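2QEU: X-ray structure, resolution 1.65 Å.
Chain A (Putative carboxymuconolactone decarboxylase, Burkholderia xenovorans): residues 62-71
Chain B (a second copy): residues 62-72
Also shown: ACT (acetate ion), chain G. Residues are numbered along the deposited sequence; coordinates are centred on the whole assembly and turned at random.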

ATOM      1  N   LYS A  62      14.568  12.206  23.367  1.00  6.64           N
ATOM      2  CA  LYS A  62      15.704  12.757  22.648  1.00  7.79           C
ATOM      3  C   LYS A  62      15.313  13.443  21.349  1.00  8.54           C
ATOM      4  O   LYS A  62      15.979  14.384  20.920  1.00  8.79           O
ATOM      5  CB  LYS A  62      16.767  11.675  22.381  1.00  8.74           C
ATOM      6  CG  LYS A  62      17.274  10.969  23.610  1.00 10.82           C
ATOM      7  CD  LYS A  62      17.902  11.949  24.568  1.00 11.21           C
ATOM      8  CE  LYS A  62      18.600  11.263  25.741  1.00 24.33           C
ATOM      9  NZ  LYS A  62      17.571  10.651  26.641  1.00 28.13           N
ATOM     10  N   LEU A  63      14.246  12.979  20.702  1.00  6.38           N
ATOM     11  CA  LEU A  63      13.784  13.571  19.467  1.00  7.84           C
ATOM     12  C   LEU A  63      12.768  14.644  19.842  1.00  9.25           C
ATOM     13  O   LEU A  63      11.804  14.337  20.559  1.00 10.87           O
ATOM     14  CB  LEU A  63      13.131  12.501  18.590  1.00  7.86           C
ATOM     15  CG  LEU A  63      12.669  12.853  17.171  1.00  8.55           C
ATOM     16  CD1 LEU A  63      13.798  13.429  16.290  1.00  8.72           C
ATOM     17  CD2 LEU A  63      11.962  11.677  16.492  1.00  6.60           C
ATOM     18  N   PRO A  64      13.004  15.905  19.417  1.00 10.49           N
ATOM     19  CA  PRO A  64      12.011  16.953  19.735  1.00  9.61           C
ATOM     20  C   PRO A  64      10.581  16.625  19.329  1.00  6.85           C
ATOM     21  O   PRO A  64      10.349  16.061  18.268  1.00  5.25           O
ATOM     22  CB  PRO A  64      12.530  18.196  18.991  1.00 11.88           C
ATOM     23  CG  PRO A  64      13.985  17.986  18.890  1.00 10.23           C
ATOM     24  CD  PRO A  64      14.187  16.473  18.740  1.00 11.86           C
ATOM     25  N   LEU A  65       9.641  17.013  20.181  1.00  5.29           N
ATOM     26  CA  LEU A  65       8.217  16.700  19.932  1.00  6.69           C
ATOM     27  C   LEU A  65       7.709  17.260  18.607  1.00  9.47           C
ATOM     28  O   LEU A  65       6.911  16.639  17.905  1.00  7.25           O
ATOM     29  CB  LEU A  65       7.411  17.242  21.131  1.00 10.57           C
ATOM     30  CG  LEU A  65       5.937  16.876  21.164  1.00  7.36           C
ATOM     31  CD1 LEU A  65       5.682  15.369  21.198  1.00  8.90           C
ATOM     32  CD2 LEU A  65       5.246  17.588  22.403  1.00  9.68           C
ATOM     33  N   LYS A  66       8.192  18.432  18.221  1.00  6.98           N
ATOM     34  CA  LYS A  66       7.750  18.991  16.956  1.00  6.16           C
ATOM     35  C   LYS A  66       8.125  18.091  15.779  1.00  6.28           C
ATOM     36  O   LYS A  66       7.341  17.944  14.843  1.00  8.20           O
ATOM     37  CB  LYS A  66       8.307  20.399  16.738  1.00  6.38           C
ATOM     38  CG  LYS A  66       9.800  20.488  16.708  1.00  5.65           C
ATOM     39  CD  LYS A  66      10.282  21.958  16.737  1.00  8.51           C
ATOM     40  CE  LYS A  66      11.753  22.083  16.978  1.00 11.12           C
ATOM     41  NZ  LYS A  66      12.157  23.561  17.052  1.00 10.95           N
ATOM     42  N   TYR A  67       9.301  17.454  15.854  1.00  6.98           N
ATOM     43  CA  TYR A  67       9.727  16.535  14.790  1.00  5.73           C
ATOM     44  C   TYR A  67       9.049  15.133  14.901  1.00  4.91           C
ATOM     45  O   TYR A  67       8.830  14.466  13.898  1.00  6.47           O
ATOM     46  CB  TYR A  67      11.250  16.441  14.741  1.00  6.97           C
ATOM     47  CG  TYR A  67      11.932  17.759  14.509  1.00  5.74           C
ATOM     48  CD1 TYR A  67      11.445  18.653  13.535  1.00  8.65           C
ATOM     49  CD2 TYR A  67      12.957  18.170  15.318  1.00  9.85           C
ATOM     50  CE1 TYR A  67      11.997  19.875  13.328  1.00 12.66           C
ATOM     51  CE2 TYR A  67      13.527  19.398  15.108  1.00 10.00           C
ATOM     52  CZ  TYR A  67      13.026  20.248  14.099  1.00  9.01           C
ATOM     53  OH  TYR A  67      13.559  21.496  13.891  1.00  9.90           O
ATOM     54  N   LYS A  68       8.710  14.675  16.112  1.00  6.85           N
ATOM     55  CA  LYS A  68       7.881  13.500  16.271  1.00  6.52           C
ATOM     56  C   LYS A  68       6.572  13.691  15.480  1.00  4.62           C
ATOM     57  O   LYS A  68       6.155  12.872  14.678  1.00  6.60           O
ATOM     58  CB  LYS A  68       7.597  13.191  17.740  1.00  6.02           C
ATOM     59  CG  LYS A  68       8.803  12.737  18.530  1.00  5.58           C
ATOM     60  CD  LYS A  68       8.443  12.217  19.909  1.00  5.16           C
ATOM     61  CE  LYS A  68       9.627  11.622  20.574  1.00  4.96           C
ATOM     62  NZ  LYS A  68       9.349  10.995  21.907  1.00  4.95           N
ATOM     63  N   HIS A  69       5.910  14.816  15.743  1.00  4.98           N
ATOM     64  CA  HIS A  69       4.603  15.054  15.085  1.00  4.50           C
ATOM     65  C   HIS A  69       4.826  15.338  13.588  1.00  6.63           C
ATOM     66  O   HIS A  69       4.002  14.959  12.795  1.00  5.90           O
ATOM     67  CB  HIS A  69       3.847  16.172  15.785  1.00  6.26           C
ATOM     68  CG  HIS A  69       3.147  15.708  17.018  1.00  5.60           C
ATOM     69  ND1 HIS A  69       2.065  14.865  16.954  1.00  6.17           N
ATOM     70  CD2 HIS A  69       3.386  15.929  18.325  1.00  8.65           C
ATOM     71  CE1 HIS A  69       1.655  14.600  18.181  1.00  8.48           C
ATOM     72  NE2 HIS A  69       2.444  15.225  19.035  1.00  6.20           N
ATOM     73  N   LEU A  70       5.956  15.945  13.182  1.00  4.48           N
ATOM     74  CA  LEU A  70       6.255  16.065  11.737  1.00  7.18           C
ATOM     75  C   LEU A  70       6.324  14.689  11.038  1.00  4.80           C
ATOM     76  O   LEU A  70       5.759  14.493   9.947  1.00  5.24           O
ATOM     77  CB  LEU A  70       7.540  16.863  11.503  1.00  7.69           C
ATOM     78  CG  LEU A  70       7.942  17.016  10.025  1.00  5.53           C
ATOM     79  CD1 LEU A  70       6.790  17.631   9.183  1.00  6.98           C
ATOM     80  CD2 LEU A  70       9.221  17.843   9.942  1.00  5.61           C
ATOM     81  N   ILE A  71       6.995  13.743  11.667  1.00  5.33           N
ATOM     82  CA  ILE A  71       7.064  12.366  11.139  1.00  5.54           C
ATOM     83  C   ILE A  71       5.621  11.806  10.971  1.00  7.21           C
ATOM     84  O   ILE A  71       5.292  11.230   9.927  1.00  5.88           O
ATOM     85  CB  ILE A  71       7.954  11.412  11.982  1.00  7.13           C
ATOM     86  CG1 ILE A  71       9.421  11.859  11.851  1.00  7.32           C
ATOM     87  CG2 ILE A  71       7.746   9.914  11.586  1.00  7.06           C
ATOM     88  CD1 ILE A  71      10.353  11.308  12.943  1.00  6.73           C
TER
ATOM     89  N   LYS B  62      15.451  25.113   6.342  1.00 13.18           N
ATOM     90  CA  LYS B  62      14.961  25.291   7.707  1.00 12.39           C
ATOM     91  C   LYS B  62      14.937  24.016   8.548  1.00 11.87           C
ATOM     92  O   LYS B  62      15.169  24.072   9.743  1.00 11.26           O
ATOM     93  CB  LYS B  62      13.586  25.960   7.701  1.00 12.85           C
ATOM     94  CG  LYS B  62      13.581  27.329   6.980  1.00 14.53           C
ATOM     95  CD  LYS B  62      14.396  28.348   7.703  1.00 21.22           C
ATOM     96  CE  LYS B  62      14.466  29.682   6.944  1.00 27.21           C
ATOM     97  NZ  LYS B  62      15.073  29.533   5.589  1.00 36.92           N
ATOM     98  N   LEU B  63      14.665  22.863   7.934  1.00 10.27           N
ATOM     99  CA  LEU B  63      14.599  21.589   8.660  1.00  8.56           C
ATOM    100  C   LEU B  63      16.003  20.981   8.644  1.00 11.27           C
ATOM    101  O   LEU B  63      16.576  20.838   7.589  1.00 11.01           O
ATOM    102  CB  LEU B  63      13.610  20.665   7.929  1.00  8.48           C
ATOM    103  CG  LEU B  63      13.258  19.296   8.550  1.00  9.10           C
ATOM    104  CD1 LEU B  63      12.643  19.468   9.895  1.00 11.00           C
ATOM    105  CD2 LEU B  63      12.354  18.503   7.596  1.00  7.19           C
ATOM    106  N   PRO B  64      16.585  20.708   9.815  1.00  7.70           N
ATOM    107  CA  PRO B  64      17.921  20.130   9.869  1.00 11.75           C
ATOM    108  C   PRO B  64      18.064  18.852   9.031  1.00 11.21           C
ATOM    109  O   PRO B  64      17.145  18.020   8.992  1.00  9.06           O
ATOM    110  CB  PRO B  64      18.100  19.812  11.350  1.00  9.89           C
ATOM    111  CG  PRO B  64      17.223  20.798  12.047  1.00 10.94           C
ATOM    112  CD  PRO B  64      16.045  20.974  11.167  1.00 10.79           C
ATOM    113  N   LEU B  65      19.204  18.733   8.354  1.00 10.39           N
ATOM    114  CA  LEU B  65      19.457  17.615   7.440  1.00  9.26           C
ATOM    115  C   LEU B  65      19.292  16.256   8.120  1.00  8.77           C
ATOM    116  O   LEU B  65      18.790  15.316   7.510  1.00  9.15           O
ATOM    117  CB  LEU B  65      20.864  17.700   6.854  1.00  9.82           C
ATOM    118  CG  LEU B  65      21.272  16.774   5.710  1.00 10.82           C
ATOM    119  CD1 LEU B  65      20.242  16.797   4.554  1.00 10.81           C
ATOM    120  CD2 LEU B  65      22.685  17.140   5.222  1.00 12.49           C
ATOM    121  N   LYS B  66      19.752  16.158   9.361  1.00  9.17           N
ATOM    122  CA  LYS B  66      19.576  14.911  10.103  1.00 10.20           C
ATOM    123  C   LYS B  66      18.110  14.467  10.202  1.00 10.32           C
ATOM    124  O   LYS B  66      17.783  13.255  10.110  1.00  9.60           O
ATOM    125  CB  LYS B  66      20.191  15.008  11.482  1.00  8.86           C
ATOM    126  CG  LYS B  66      19.642  16.098  12.385  1.00  6.92           C
ATOM    127  CD  LYS B  66      20.520  16.118  13.681  1.00 11.72           C
ATOM    128  CE  LYS B  66      20.126  17.246  14.605  1.00 15.23           C
ATOM    129  NZ  LYS B  66      21.029  17.413  15.763  1.00 12.35           N
ATOM    130  N   TYR B  67      17.216  15.442  10.376  1.00  9.33           N
ATOM    131  CA  TYR B  67      15.774  15.147  10.456  1.00  7.87           C
ATOM    132  C   TYR B  67      15.124  14.881   9.090  1.00  8.32           C
ATOM    133  O   TYR B  67      14.196  14.065   8.984  1.00  9.10           O
ATOM    134  CB  TYR B  67      15.040  16.234  11.250  1.00  7.13           C
ATOM    135  CG  TYR B  67      15.538  16.305  12.678  1.00  9.60           C
ATOM    136  CD1 TYR B  67      15.729  15.150  13.447  1.00 11.29           C
ATOM    137  CD2 TYR B  67      15.873  17.516  13.255  1.00 12.15           C
ATOM    138  CE1 TYR B  67      16.253  15.213  14.751  1.00 11.09           C
ATOM    139  CE2 TYR B  67      16.367  17.598  14.540  1.00 14.95           C
ATOM    140  CZ  TYR B  67      16.561  16.467  15.297  1.00 11.96           C
ATOM    141  OH  TYR B  67      17.081  16.595  16.571  1.00 16.55           O
ATOM    142  N   LYS B  68      15.650  15.539   8.040  1.00  7.34           N
ATOM    143  CA  LYS B  68      15.261  15.222   6.685  1.00  9.02           C
ATOM    144  C   LYS B  68      15.522  13.745   6.393  1.00  8.53           C
ATOM    145  O   LYS B  68      14.654  13.022   5.921  1.00  8.67           O
ATOM    146  CB  LYS B  68      15.995  16.077   5.672  1.00  9.68           C
ATOM    147  CG  LYS B  68      15.627  17.555   5.729  1.00  5.89           C
ATOM    148  CD  LYS B  68      16.117  18.315   4.465  1.00  8.83           C
ATOM    149  CE  LYS B  68      15.593  19.721   4.489  1.00 12.71           C
ATOM    150  NZ  LYS B  68      16.100  20.497   3.355  1.00  8.80           N
ATOM    151  N   HIS B  69      16.743  13.309   6.682  1.00  8.06           N
ATOM    152  CA  HIS B  69      17.054  11.890   6.489  1.00  7.29           C
ATOM    153  C   HIS B  69      16.339  10.943   7.436  1.00  9.04           C
ATOM    154  O   HIS B  69      15.987   9.839   7.015  1.00  8.92           O
ATOM    155  CB  HIS B  69      18.545  11.665   6.504  1.00  8.79           C
ATOM    156  CG  HIS B  69      19.222  12.096   5.251  1.00 12.02           C
ATOM    157  ND1 HIS B  69      19.153  11.382   4.076  1.00  9.42           N
ATOM    158  CD2 HIS B  69      19.973  13.187   4.992  1.00  8.95           C
ATOM    159  CE1 HIS B  69      19.848  12.013   3.143  1.00  9.90           C
ATOM    160  NE2 HIS B  69      20.369  13.111   3.674  1.00 13.55           N
ATOM    161  N   LEU B  70      16.051  11.366   8.664  1.00  8.48           N
ATOM    162  CA  LEU B  70      15.204  10.559   9.532  1.00  6.75           C
ATOM    163  C   LEU B  70      13.813  10.346   8.909  1.00  4.78           C
ATOM    164  O   LEU B  70      13.298   9.240   8.947  1.00  8.40           O
ATOM    165  CB  LEU B  70      15.090  11.179  10.916  1.00  8.21           C
ATOM    166  CG  LEU B  70      14.216  10.395  11.903  1.00  5.92           C
ATOM    167  CD1 LEU B  70      14.706   8.989  12.101  1.00  5.39           C
ATOM    168  CD2 LEU B  70      14.177  11.188  13.213  1.00  7.77           C
ATOM    169  N   ILE B  71      13.208  11.397   8.342  1.00  6.98           N
ATOM    170  CA  ILE B  71      11.915  11.222   7.652  1.00  8.03           C
ATOM    171  C   ILE B  71      12.046  10.161   6.535  1.00  7.55           C
ATOM    172  O   ILE B  71      11.220   9.269   6.436  1.00  7.63           O
ATOM    173  CB  ILE B  71      11.350  12.573   7.125  1.00  7.04           C
ATOM    174  CG1 ILE B  71      10.930  13.458   8.333  1.00  8.07           C
ATOM    175  CG2 ILE B  71      10.201  12.378   6.115  1.00  7.50           C
ATOM    176  CD1 ILE B  71      10.783  14.991   8.037  1.00  9.27           C
ATOM    177  N   LEU B  72      13.139  10.239   5.772  1.00  8.55           N
ATOM    178  CA  LEU B  72      13.386   9.267   4.692  1.00  7.63           C
ATOM    179  C   LEU B  72      13.600   7.866   5.224  1.00  9.43           C
ATOM    180  O   LEU B  72      13.132   6.888   4.627  1.00  7.25           O
ATOM    181  CB  LEU B  72      14.465   9.772   3.759  1.00 10.57           C
ATOM    182  CG  LEU B  72      14.004  10.949   2.923  1.00  9.82           C
ATOM    183  CD1 LEU B  72      15.261  11.677   2.348  1.00  8.28           C
ATOM    184  CD2 LEU B  72      13.034  10.549   1.869  1.00  9.46           C
TER
HETATM  185  C   ACT G 144      10.171   8.557  23.644  1.00 27.74           C
HETATM  186  O   ACT G 144       9.968   7.494  24.356  1.00 29.85           O
HETATM  187  OXT ACT G 144       9.515   8.694  22.612  1.00 37.78           O
HETATM  188  CH3 ACT G 144      11.162   9.621  23.948  1.00 25.56           C

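The two stretches pack as a nearly symmetric pair, each contact in one direction matched by its counterpart in the other. Their helices run in broadly the same direction, at 33° to each other, with the axes 10.8 Å apart at closest approach. The register places each residue 67 and each residue 71 against its own copy, with CA of I71(A) 6.1 Å from CA of I71(B). No hydrogen bond crosses between the stretches; 418 Å² of surface, both sides summed, is buried largely by aromatic and apolar packing.

The aromatic contact centres on Y67(A) and Y67(B), which lose more area to the partner than any other residue. Both CA-to-CB bonds point toward the other stretch, and chi1 is m; the rings form an offset stack with centroids 4.5 Å apart and planes inclined at 30°. CD2 of each ring lies over one face of the other, and the closest atoms are CE2 of Y67(A) and CE2 of Y67(B), 3.4 Å apart. Tyrosine suits the site because its flat ring can cover an equivalent ring while its hydroxyl, satisfied by hydrogen bonding elsewhere in the structure, reaches beyond the stack.

Each ring also packs against the segment leading into the partner helix. CD1 of L63(A) approaches CE1 of Y67(B) to 3.4 Å, and CD1 of L63(B) lies 3.5 Å from CE1 of Y67(A). Although the CA-to-CB bonds of both leucines point sideways, their t, p conformation carries the side-chain ends nearer the partner. P64(A) and P64(B) extend this apolar surface: CD of P64(A) is 3.6 Å from OH of Y67(B), a packing contact. Proline also fits the N-cap position, where it needs no amide hydrogen and its carbonyl accepts the first helical bonds, as from N of K68(A) to O of P64(A) at 3.0 Å.

Aliphatic side chains continue the contact one turn further along. CD2 of L70(A) lies 3.8 Å from both CD1 of L63(B) and CD1 of I71(B), and the reciprocal contacts have the same lengths. The isoleucines meet each other as well, CG1 of I71(A) being 4.1 Å from CG1 of I71(B). These buried, branched residues fill the space between the helices, and their side chains carry no polar group that burial would leave without a partner.

The charged side chains stay out of this contact. The CA-to-CB bonds of K68(A) and K68(B) point away from the partner stretch, and neither lysine contacts it; NZ of K68(A) donates a very short hydrogen bond of 2.4 Å to OXT of the acetate ion.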